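Glutaredoxin 1 (Francisella tularensis subsp. tularensis, PDB 3MSZ) probably reduces protein disulfides as a small glutaredoxin of the thioredoxin fold, and binds glutathione. Local coordinates at residues P15-A20 with S60-I65. Residues are numbered along the deposited sequence; the frame is centred on the assembly and turned at random.
Sequences PYCVWA and STVPQI. With GSH (glutathione), chain D; CAC (cacodylate ion), chain C.
Val62 N donates a hydrogen bond to cacodylate O2, 3.0 Å long and fairly straight (159° at the hydrogen). The ion, probably from the crystallisation liquor, is also bonded to Arg11.

No hydrogen bond joins 15-20 to 60-65; apolar packing around Pro63 does. A cis peptide precedes Pro63, the cis-proline characteristic of the thioredoxin fold. It is set against Cys17, the second cysteine of the Cys14-Cys17 pair at the helix start, consistent with a CxxC redox motif of thioredoxin type. In the conformer described, Cys17 SG stands anti to its carbonyl carbon (chi1 -77°), which turns it to Pro63. SG lies 3.5 Å from Pro63 N and 3.6 Å from Pro63 CB, and touches Val62 CB. Cys17 forms a disulfide with Cys14 in a known structure of this protein. Pro63 CG lies 3.7 Å from Tyr16 O. Farther along, Ala20 CB meets the tip of Ile65, 3.9 Å from CD1.

Tyr16 CB touches Pro63 CD, but the ring beyond it leads away from 60-65 and lines the glutathione pocket. Glutathione N2 sits 3.7 Å above one ring face, offset toward the rim, while glutathione CB2 packs on Tyr16 CD1. Pro63 CD approaches glutathione O2, and Thr61 CB lies 3.8 Å from glutathione SG2.

The start of helix 15-26 packs on the loop before strand 64-67 and on Ile65 of that strand. Ile8 of strand 6-10 touches Pro63 and Ile65, and Thr10 touches Cys17. From helix 75-80, Phe75 touches Tyr16 and Ala20, and Leu78 touches Ile65.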
loop_
_atom_site.group_PDB
_atom_site.type_symbol
_atom_site.label_atom_id
_atom_site.label_comp_id
_atom_site.label_asym_id
_atom_site.label_seq_id
_atom_site.Cartn_x
_atom_site.Cartn_y
_atom_site.Cartn_z
ATOM N N PRO A 15 -1.772 -12.359 -3.000
ATOM C CA PRO A 15 -0.641 -12.300 -3.928
ATOM C C PRO A 15 -0.330 -10.895 -4.420
ATOM O O PRO A 15 0.851 -10.576 -4.615
ATOM C CB PRO A 15 -1.081 -13.226 -5.065
ATOM C CG PRO A 15 -1.932 -14.274 -4.359
ATOM C CD PRO A 15 -2.721 -13.436 -3.343
ATOM N N TYR A 16 -1.344 -10.052 -4.591
ATOM C CA TYR A 16 -1.048 -8.687 -5.025
ATOM C C TYR A 16 -0.276 -7.921 -3.963
ATOM O O TYR A 16 0.503 -7.025 -4.296
ATOM C CB TYR A 16 -2.305 -7.925 -5.445
ATOM C CG TYR A 16 -2.753 -8.328 -6.825
ATOM C CD1 TYR A 16 -3.881 -9.094 -7.003
ATOM C CD2 TYR A 16 -2.024 -7.946 -7.957
ATOM C CE1 TYR A 16 -4.320 -9.453 -8.278
ATOM C CE2 TYR A 16 -2.435 -8.328 -9.241
ATOM C CZ TYR A 16 -3.592 -9.077 -9.389
ATOM O OH TYR A 16 -4.031 -9.471 -10.634
ATOM N N CYS A 17 -0.484 -8.271 -2.697
ATOM C CA CYS A 17 0.353 -7.741 -1.618
ATOM C C CYS A 17 1.799 -8.204 -1.776
ATOM O O CYS A 17 2.729 -7.451 -1.505
ATOM C CB CYS A 17 -0.177 -8.161 -0.239
ATOM S SG CYS A 17 -1.626 -7.231 0.308
ATOM N N VAL A 18 1.992 -9.444 -2.217
ATOM C CA VAL A 18 3.362 -9.970 -2.424
ATOM C C VAL A 18 3.977 -9.288 -3.672
ATOM O O VAL A 18 5.145 -8.927 -3.652
ATOM C CB VAL A 18 3.372 -11.545 -2.508
ATOM C CG1 VAL A 18 4.731 -12.119 -3.051
ATOM C CG2 VAL A 18 3.089 -12.127 -1.148
ATOM N N TRP A 19 3.185 -9.087 -4.742
ATOM C CA TRP A 19 3.728 -8.406 -5.925
ATOM C C TRP A 19 4.191 -6.994 -5.578
ATOM O O TRP A 19 5.179 -6.512 -6.104
ATOM C CB TRP A 19 2.734 -8.333 -7.090
ATOM C CG TRP A 19 2.159 -9.658 -7.478
ATOM C CD1 TRP A 19 0.880 -9.901 -7.902
ATOM C CD2 TRP A 19 2.821 -10.931 -7.442
ATOM N NE1 TRP A 19 0.708 -11.254 -8.139
ATOM C CE2 TRP A 19 1.895 -11.900 -7.890
ATOM C CE3 TRP A 19 4.126 -11.346 -7.120
ATOM C CZ2 TRP A 19 2.218 -13.264 -7.990
ATOM C CZ3 TRP A 19 4.441 -12.704 -7.226
ATOM C CH2 TRP A 19 3.486 -13.638 -7.641
ATOM N N ALA A 20 3.465 -6.329 -4.704
ATOM C CA ALA A 20 3.823 -4.966 -4.343
ATOM C C ALA A 20 5.123 -4.938 -3.571
ATOM O O ALA A 20 6.023 -4.111 -3.844
ATOM C CB ALA A 20 2.665 -4.307 -3.492
ATOM N N SER A 60 -11.056 -0.560 -0.352
ATOM C CA SER A 60 -11.811 -1.712 0.115
ATOM C C SER A 60 -11.074 -3.000 -0.216
ATOM O O SER A 60 -11.646 -4.084 -0.153
ATOM C CB SER A 60 -13.203 -1.741 -0.538
ATOM O OG SER A 60 -13.069 -1.990 -1.918
ATOM N N THR A 61 -9.800 -2.870 -0.562
ATOM C CA THR A 61 -8.941 -4.018 -0.820
ATOM C C THR A 61 -7.541 -3.723 -0.276
ATOM O O THR A 61 -7.211 -2.579 0.075
ATOM C CB THR A 61 -8.831 -4.298 -2.342
ATOM O OG1 THR A 61 -8.113 -3.231 -2.986
ATOM C CG2 THR A 61 -10.230 -4.397 -2.970
ATOM N N VAL A 62 -6.715 -4.760 -0.201
ATOM C CA VAL A 62 -5.279 -4.578 0.008
ATOM C C VAL A 62 -4.602 -5.189 -1.201
ATOM O O VAL A 62 -5.198 -6.005 -1.879
ATOM C CB VAL A 62 -4.778 -5.253 1.297
ATOM C CG1 VAL A 62 -5.193 -4.417 2.514
ATOM C CG2 VAL A 62 -5.346 -6.678 1.381
ATOM N N PRO A 63 -3.356 -4.783 -1.483
ATOM C CA PRO A 63 -2.565 -3.841 -0.683
ATOM C C PRO A 63 -3.004 -2.373 -0.852
ATOM O O PRO A 63 -3.618 -2.011 -1.858
ATOM C CB PRO A 63 -1.151 -4.027 -1.257
ATOM C CG PRO A 63 -1.426 -4.296 -2.695
ATOM C CD PRO A 63 -2.655 -5.160 -2.729
ATOM N N GLN A 64 -2.670 -1.554 0.145
ATOM C CA GLN A 64 -2.728 -0.094 0.045
ATOM C C GLN A 64 -1.343 0.450 0.369
ATOM O O GLN A 64 -0.772 0.185 1.439
ATOM C CB GLN A 64 -3.794 0.532 0.975
ATOM C CG GLN A 64 -5.257 0.141 0.610
ATOM C CD GLN A 64 -5.667 0.488 -0.833
ATOM O OE1 GLN A 64 -6.492 -0.204 -1.453
ATOM N NE2 GLN A 64 -5.085 1.542 -1.373
ATOM N N ILE A 65 -0.820 1.240 -0.564
ATOM C CA ILE A 65 0.538 1.734 -0.488
ATOM C C ILE A 65 0.567 3.255 -0.300
ATOM O O ILE A 65 -0.104 3.999 -1.032
ATOM C CB ILE A 65 1.278 1.374 -1.794
ATOM C CG1 ILE A 65 1.293 -0.150 -1.968
ATOM C CG2 ILE A 65 2.697 1.987 -1.798
ATOM C CD1 ILE A 65 1.523 -0.598 -3.387
HETATM N N1 GSH D . -9.746 -2.500 -10.767
HETATM C CA1 GSH D . -8.786 -2.917 -9.759
HETATM C C1 GSH D . -9.394 -3.198 -8.403
HETATM O O11 GSH D . -10.118 -2.343 -7.837
HETATM O O12 GSH D . -9.164 -4.299 -7.821
HETATM C CB1 GSH D . -8.083 -4.211 -10.141
HETATM C CG1 GSH D . -7.070 -4.298 -8.999
HETATM C CD1 GSH D . -6.066 -5.362 -9.186
HETATM O OE1 GSH D . -5.404 -5.507 -10.429
HETATM N N2 GSH D . -5.898 -6.060 -8.070
HETATM C CA2 GSH D . -5.908 -5.318 -6.835
HETATM C C2 GSH D . -4.763 -4.367 -6.763
HETATM O O2 GSH D . -4.162 -4.066 -5.506
HETATM C CB2 GSH D . -5.800 -6.290 -5.683
HETATM S SG2 GSH D . -7.428 -6.690 -5.007
HETATM N N3 GSH D . -4.363 -3.856 -7.948
HETATM C CA3 GSH D . -4.342 -2.428 -8.140
HETATM C C3 GSH D . -5.636 -1.728 -7.714
HETATM O O31 GSH D . -6.725 -2.322 -7.523
HETATM O O32 GSH D . -5.670 -0.504 -7.528
HETATM AS AS CAC C . -9.023 -8.680 -0.463
HETATM O O1 CAC C . -7.919 -9.873 -1.076
HETATM O O2 CAC C . -8.317 -7.159 -0.861
HETATM C C1 CAC C . -10.778 -8.850 -1.330
HETATM C C2 CAC C . -9.201 -8.815 1.480
#